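Local coordinates for protein TRAP dicarboxylate transporter-DctP subunit (Desulfovibrio desulfuricans subsp. desulfuricans, PDB 4NHB) that binds sn-glycerol-3-phosphate as the periplasmic solute-binding component of a TRAP transport system, and probably delivers it to the membrane permease, at residues T108-D113 and H301-G306; H152-K157 and L219-I224. All blocks are in the same frame, centred on the assembly; numbering follows the deposited sequence.

Interaction 1 (T108-D113 and H301-G306); sequences TPMLFD and HLVNAG
With CG of Met-110 set beside its own backbone N (chi1 -51°) and further bends of the same sense at chi2 and chi3, the methionine side chain meets segment 301-306 of helix 296-308 at two levels, CG against Gly-306 and CE near Val-303. The CG methylene lies 3.8 Å from Gly-306 CA and 4.1 Å from Val-303 O, so it rests on the helix backbone itself. Beyond SD the chain turns back, and its terminal CE comes within 4.2 Å of Val-303 CG1, a loose methyl-to-methyl contact. Pro-109 adds the edge of its ring: CB points at the helix and stands 4.2 Å from Gly-306 CA. Pro-109 and Gly-306 are also the pair whose CA atoms are nearest across the segments, 5.3 Å apart.

At Gly-306 the helix presents only its CA to the loop, and Met-110 CG and Pro-109 CB both pack on that atom. The loop side is shaped by a type II beta turn from Thr-108 to Leu-111, which has Pro-109 and Met-110 at its corners; Met-110 takes the positive phi (64°) expected of the third residue. Polar atoms of the turn are met from outside the two segments: Pro-109 O accepts a hydrogen bond from Trp-310 NE1, and Met-110 is joined through its backbone to His-233. Phe-313 of helix 311-316 also packs on Pro-109.

Between the segments themselves the contact is apolar and small, burying 173 Å² in all, which implies that shape and van der Waals fit hold the turn against the helix, while directional bonding is left to the neighbouring residues.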
loop_
_atom_site.group_PDB
_atom_site.type_symbol
_atom_site.label_atom_id
_atom_site.label_comp_id
_atom_site.label_asym_id
_atom_site.label_seq_id
_atom_site.Cartn_x
_atom_site.Cartn_y
_atom_site.Cartn_z
ATOM N N THR A 108 1.492 5.593 -8.466
ATOM C CA THR A 108 1.690 5.866 -9.906
ATOM C C THR A 108 2.657 4.870 -10.484
ATOM O O THR A 108 3.803 4.744 -10.008
ATOM C CB THR A 108 2.268 7.297 -10.114
ATOM O OG1 THR A 108 1.359 8.260 -9.601
ATOM C CG2 THR A 108 2.561 7.604 -11.587
ATOM N N PRO A 109 2.206 4.093 -11.486
ATOM C CA PRO A 109 3.132 3.093 -12.005
ATOM C C PRO A 109 4.359 3.739 -12.636
ATOM O O PRO A 109 4.240 4.797 -13.226
ATOM C CB PRO A 109 2.293 2.349 -13.045
ATOM C CG PRO A 109 0.872 2.513 -12.577
ATOM C CD PRO A 109 0.830 3.880 -11.967
ATOM N N MET A 110 5.514 3.124 -12.476
ATOM C CA MET A 110 6.730 3.600 -13.140
ATOM C C MET A 110 7.167 4.984 -12.697
ATOM O O MET A 110 7.811 5.698 -13.462
ATOM C CB MET A 110 6.498 3.668 -14.655
ATOM C CG MET A 110 5.951 2.414 -15.247
ATOM S SD MET A 110 7.000 1.028 -14.823
ATOM C CE MET A 110 8.649 1.717 -15.016
ATOM N N LEU A 111 6.803 5.404 -11.502
ATOM C CA LEU A 111 7.110 6.790 -11.138
ATOM C C LEU A 111 8.435 6.938 -10.375
ATOM O O LEU A 111 9.171 7.913 -10.584
ATOM C CB LEU A 111 5.975 7.399 -10.348
ATOM C CG LEU A 111 6.245 8.866 -9.973
ATOM C CD1 LEU A 111 6.400 9.774 -11.203
ATOM C CD2 LEU A 111 5.161 9.381 -9.060
ATOM N N PHE A 112 8.727 5.982 -9.490
ATOM C CA PHE A 112 9.913 6.052 -8.639
ATOM C C PHE A 112 11.009 5.087 -9.038
ATOM O O PHE A 112 10.753 3.937 -9.324
ATOM C CB PHE A 112 9.524 5.803 -7.176
ATOM C CG PHE A 112 8.487 6.764 -6.678
ATOM C CD1 PHE A 112 8.767 8.138 -6.637
ATOM C CD2 PHE A 112 7.228 6.321 -6.311
ATOM C CE1 PHE A 112 7.821 9.053 -6.207
ATOM C CE2 PHE A 112 6.268 7.235 -5.870
ATOM C CZ PHE A 112 6.572 8.607 -5.824
ATOM N N ASP A 113 12.246 5.547 -8.940
ATOM C CA ASP A 113 13.394 4.825 -9.449
ATOM C C ASP A 113 13.763 3.717 -8.435
ATOM O O ASP A 113 14.266 2.656 -8.808
ATOM C CB ASP A 113 14.578 5.775 -9.614
ATOM C CG ASP A 113 14.417 6.756 -10.765
ATOM O OD1 ASP A 113 13.659 6.478 -11.699
ATOM O OD2 ASP A 113 15.086 7.805 -10.740
ATOM N N HIS A 301 7.184 -3.663 -22.673
ATOM C CA HIS A 301 5.740 -3.783 -22.742
ATOM C C HIS A 301 5.086 -3.265 -21.450
ATOM O O HIS A 301 4.034 -2.628 -21.484
ATOM C CB HIS A 301 5.405 -5.258 -22.968
ATOM C CG HIS A 301 3.945 -5.560 -22.906
ATOM N ND1 HIS A 301 3.053 -5.084 -23.839
ATOM C CD2 HIS A 301 3.218 -6.273 -22.014
ATOM C CE1 HIS A 301 1.836 -5.496 -23.531
ATOM N NE2 HIS A 301 1.907 -6.216 -22.425
ATOM N N LEU A 302 5.733 -3.543 -20.319
ATOM C CA LEU A 302 5.253 -3.086 -19.009
ATOM C C LEU A 302 5.501 -1.576 -18.822
ATOM O O LEU A 302 4.628 -0.842 -18.365
ATOM C CB LEU A 302 5.949 -3.867 -17.897
ATOM C CG LEU A 302 5.545 -5.349 -17.794
ATOM C CD1 LEU A 302 6.595 -6.150 -17.048
ATOM C CD2 LEU A 302 4.204 -5.491 -17.124
ATOM N N VAL A 303 6.684 -1.107 -19.178
ATOM C CA VAL A 303 6.938 0.323 -19.060
ATOM C C VAL A 303 5.887 1.097 -19.851
ATOM O O VAL A 303 5.228 1.993 -19.296
ATOM C CB VAL A 303 8.343 0.708 -19.528
ATOM C CG1 VAL A 303 8.603 2.168 -19.227
ATOM C CG2 VAL A 303 9.378 -0.127 -18.840
ATOM N N ASN A 304 5.710 0.756 -21.136
ATOM C CA ASN A 304 4.738 1.472 -21.972
ATOM C C ASN A 304 3.347 1.397 -21.391
ATOM O O ASN A 304 2.632 2.395 -21.314
ATOM C CB ASN A 304 4.732 0.919 -23.394
ATOM C CG ASN A 304 6.085 0.976 -24.023
ATOM O OD1 ASN A 304 6.957 1.730 -23.572
ATOM N ND2 ASN A 304 6.289 0.184 -25.063
ATOM N N ALA A 305 2.967 0.191 -20.967
ATOM C CA ALA A 305 1.695 0.002 -20.301
ATOM C C ALA A 305 1.572 0.978 -19.137
ATOM O O ALA A 305 0.557 1.648 -18.987
ATOM C CB ALA A 305 1.564 -1.442 -19.821
ATOM N N GLY A 306 2.625 1.048 -18.328
ATOM C CA GLY A 306 2.681 1.946 -17.190
ATOM C C GLY A 306 2.523 3.405 -17.544
ATOM O O GLY A 306 1.760 4.112 -16.891
#

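Interaction 2 (H152-K157 and L219-I224); sequences HFYSKK and LKMYEI
Met-221 reaches toward the strand segment 152-157 and ends on the ring of Tyr-154. Its CB points at the strand; CG lies beside the backbone N, and from there the chain runs extended. CB and CG serve as the stalk, and the contact begins at SD. The sulfur sits over the middle of the tyrosine ring, 3.5 Å from the centroid and only 12° off the ring normal, with Tyr-154 CE2 and CZ as its closest atoms. From SD the terminal CE rises away from the ring, over the side of CE2 and CZ, 4.1 Å from Tyr-154 CE2.

The ring is offered face-on because Tyr-154 CG stands between its backbone N and carbonyl carbon (chi1 56°). Ile-216 of helix 213-218 touches both side chains.

Farther along, Lys-156 runs past Ile-224: its CG lies 3.8 Å from Ile-224 O, and its CE is 4.3 Å from Ile-224 CG2, so the aliphatic part of the lysine does the touching. The loop here follows a Schellman motif at Lys-220, after which residues 221-223 form a 3-10 segment; Met-221 O accepts bonds from Ile-224 N and Thr-225 OG1.

Tyr-154 also lies about 4 Å, side chain to side chain, from Arg-171, which binds sn-glycerol 3-phosphate. This is a Met-aromatic contact of the sulfur-over-face type, close to the ligand pocket of a TRAP solute-binding protein, the Met-221 side chain being about 7 Å from the bound sn-glycerol-3-phosphate.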
loop_
_atom_site.group_PDB
_atom_site.type_symbol
_atom_site.label_atom_id
_atom_site.label_comp_id
_atom_site.label_asym_id
_atom_site.label_seq_id
_atom_site.Cartn_x
_atom_site.Cartn_y
_atom_site.Cartn_z
ATOM N N HIS A 152 5.774 -7.533 -7.691
ATOM C CA HIS A 152 6.384 -8.502 -8.600
ATOM C C HIS A 152 5.345 -9.563 -8.952
ATOM O O HIS A 152 4.475 -9.883 -8.119
ATOM C CB HIS A 152 7.585 -9.159 -7.920
ATOM C CG HIS A 152 8.596 -8.169 -7.446
ATOM N ND1 HIS A 152 9.155 -7.242 -8.293
ATOM C CD2 HIS A 152 9.114 -7.921 -6.218
ATOM C CE1 HIS A 152 10.005 -6.489 -7.619
ATOM N NE2 HIS A 152 9.990 -6.870 -6.350
ATOM N N PHE A 153 5.436 -10.107 -10.162
ATOM C CA PHE A 153 4.476 -11.125 -10.599
ATOM C C PHE A 153 4.715 -12.456 -9.911
ATOM O O PHE A 153 5.850 -12.826 -9.638
ATOM C CB PHE A 153 4.511 -11.299 -12.124
ATOM C CG PHE A 153 3.979 -10.127 -12.847
ATOM C CD1 PHE A 153 2.627 -9.935 -12.949
ATOM C CD2 PHE A 153 4.838 -9.178 -13.386
ATOM C CE1 PHE A 153 2.111 -8.829 -13.593
ATOM C CE2 PHE A 153 4.343 -8.074 -14.016
ATOM C CZ PHE A 153 2.969 -7.901 -14.131
ATOM N N TYR A 154 3.622 -13.148 -9.598
ATOM C CA TYR A 154 3.667 -14.533 -9.181
ATOM C C TYR A 154 2.687 -15.324 -10.087
ATOM O O TYR A 154 1.616 -14.816 -10.418
ATOM C CB TYR A 154 3.283 -14.698 -7.696
ATOM C CG TYR A 154 1.920 -14.140 -7.316
ATOM C CD1 TYR A 154 0.785 -14.928 -7.410
ATOM C CD2 TYR A 154 1.763 -12.816 -6.856
ATOM C CE1 TYR A 154 -0.430 -14.450 -7.086
ATOM C CE2 TYR A 154 0.545 -12.337 -6.522
ATOM C CZ TYR A 154 -0.569 -13.152 -6.640
ATOM O OH TYR A 154 -1.831 -12.724 -6.306
ATOM N N SER A 155 3.064 -16.543 -10.487
ATOM C CA SER A 155 2.227 -17.354 -11.377
ATOM C C SER A 155 2.611 -18.832 -11.375
ATOM O O SER A 155 3.692 -19.214 -10.926
ATOM C CB SER A 155 2.338 -16.846 -12.802
ATOM O OG SER A 155 3.696 -16.697 -13.137
ATOM N N LYS A 156 1.737 -19.659 -11.930
ATOM C CA LYS A 156 2.024 -21.094 -12.025
ATOM C C LYS A 156 3.134 -21.386 -13.033
ATOM O O LYS A 156 3.960 -22.254 -12.799
ATOM C CB LYS A 156 0.744 -21.881 -12.323
ATOM C CG LYS A 156 -0.237 -21.774 -11.171
ATOM C CD LYS A 156 -1.455 -22.654 -11.307
ATOM C CE LYS A 156 -2.299 -22.565 -10.042
ATOM N NZ LYS A 156 -3.652 -23.174 -10.202
ATOM N N LYS A 157 3.163 -20.633 -14.126
ATOM C CA LYS A 157 4.212 -20.774 -15.137
ATOM C C LYS A 157 4.787 -19.392 -15.444
ATOM O O LYS A 157 4.029 -18.427 -15.499
ATOM C CB LYS A 157 3.637 -21.386 -16.407
ATOM C CG LYS A 157 2.719 -22.566 -16.117
ATOM C CD LYS A 157 2.675 -23.581 -17.240
ATOM C CE LYS A 157 1.494 -23.352 -18.170
ATOM N NZ LYS A 157 1.402 -24.465 -19.158
ATOM N N LEU A 219 1.899 -14.991 2.545
ATOM C CA LEU A 219 0.829 -15.927 2.203
ATOM C C LEU A 219 1.344 -17.233 1.609
ATOM O O LEU A 219 0.566 -18.105 1.207
ATOM C CB LEU A 219 -0.171 -15.270 1.247
ATOM C CG LEU A 219 -1.275 -14.383 1.877
ATOM C CD1 LEU A 219 -0.686 -13.214 2.701
ATOM C CD2 LEU A 219 -2.180 -13.856 0.771
ATOM N N LYS A 220 2.662 -17.361 1.578
ATOM C CA LYS A 220 3.333 -18.522 1.010
ATOM C C LYS A 220 2.792 -18.836 -0.388
ATOM O O LYS A 220 2.495 -19.980 -0.727
ATOM C CB LYS A 220 3.207 -19.723 1.948
ATOM C CG LYS A 220 3.839 -19.480 3.326
ATOM C CD LYS A 220 3.787 -20.718 4.206
ATOM C CE LYS A 220 4.280 -20.419 5.615
ATOM N NZ LYS A 220 3.443 -19.400 6.323
ATOM N N MET A 221 2.694 -17.798 -1.198
ATOM C CA MET A 221 2.135 -17.907 -2.539
ATOM C C MET A 221 2.979 -18.826 -3.420
ATOM O O MET A 221 2.450 -19.500 -4.319
ATOM C CB MET A 221 2.041 -16.531 -3.170
ATOM C CG MET A 221 1.087 -15.523 -2.432
ATOM S SD MET A 221 0.777 -14.119 -3.537
ATOM C CE MET A 221 -0.067 -12.883 -2.492
ATOM N N TYR A 222 4.281 -18.862 -3.142
ATOM C CA TYR A 222 5.254 -19.588 -3.984
ATOM C C TYR A 222 5.067 -21.105 -3.916
ATOM O O TYR A 222 5.529 -21.809 -4.794
ATOM C CB TYR A 222 6.697 -19.203 -3.619
ATOM C CG TYR A 222 7.003 -19.340 -2.153
ATOM C CD1 TYR A 222 7.363 -20.574 -1.622
ATOM C CD2 TYR A 222 6.936 -18.244 -1.294
ATOM C CE1 TYR A 222 7.634 -20.723 -0.298
ATOM C CE2 TYR A 222 7.210 -18.387 0.041
ATOM C CZ TYR A 222 7.560 -19.641 0.537
ATOM O OH TYR A 222 7.840 -19.830 1.874
ATOM N N GLU A 223 4.335 -21.581 -2.911
ATOM C CA GLU A 223 3.929 -22.982 -2.812
ATOM C C GLU A 223 2.901 -23.404 -3.873
ATOM O O GLU A 223 2.722 -24.589 -4.128
ATOM C CB GLU A 223 3.323 -23.256 -1.429
ATOM C CG GLU A 223 4.366 -23.407 -0.320
ATOM C CD GLU A 223 3.758 -23.621 1.048
ATOM O OE1 GLU A 223 2.512 -23.575 1.193
ATOM O OE2 GLU A 223 4.545 -23.819 1.998
ATOM N N ILE A 224 2.196 -22.433 -4.439
ATOM C CA ILE A 224 1.135 -22.688 -5.414
ATOM C C ILE A 224 1.497 -22.067 -6.761
ATOM O O ILE A 224 1.277 -22.655 -7.817
ATOM C CB ILE A 224 -0.222 -22.137 -4.879
ATOM C CG1 ILE A 224 -0.638 -22.941 -3.654
ATOM C CG2 ILE A 224 -1.305 -22.205 -5.920
ATOM C CD1 ILE A 224 -1.733 -22.302 -2.844
#

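In the fold
From the N terminus the chain first passes through the loop 108-113, between strand 89-92 and helix 115-122, and interaction 1 is completed only when segment 301-306 of helix 296-308 arrives, 188 residues after the loop. Within that long excursion, interaction 2 closes a shorter one of 62 residues, from strand 146-155 to the loop between helix 213-218 and strand 227-229; the two are therefore nested and do not cross. Interaction 1 ties a loop close behind Glu-107 to a helix near the C terminus, whereas interaction 2 joins the mixed sheet to the loop that follows helix 213-218. Their centres lie 22 Å apart, yet Leu-302 CD2 packs 4.0 Å from Phe-153 CZ.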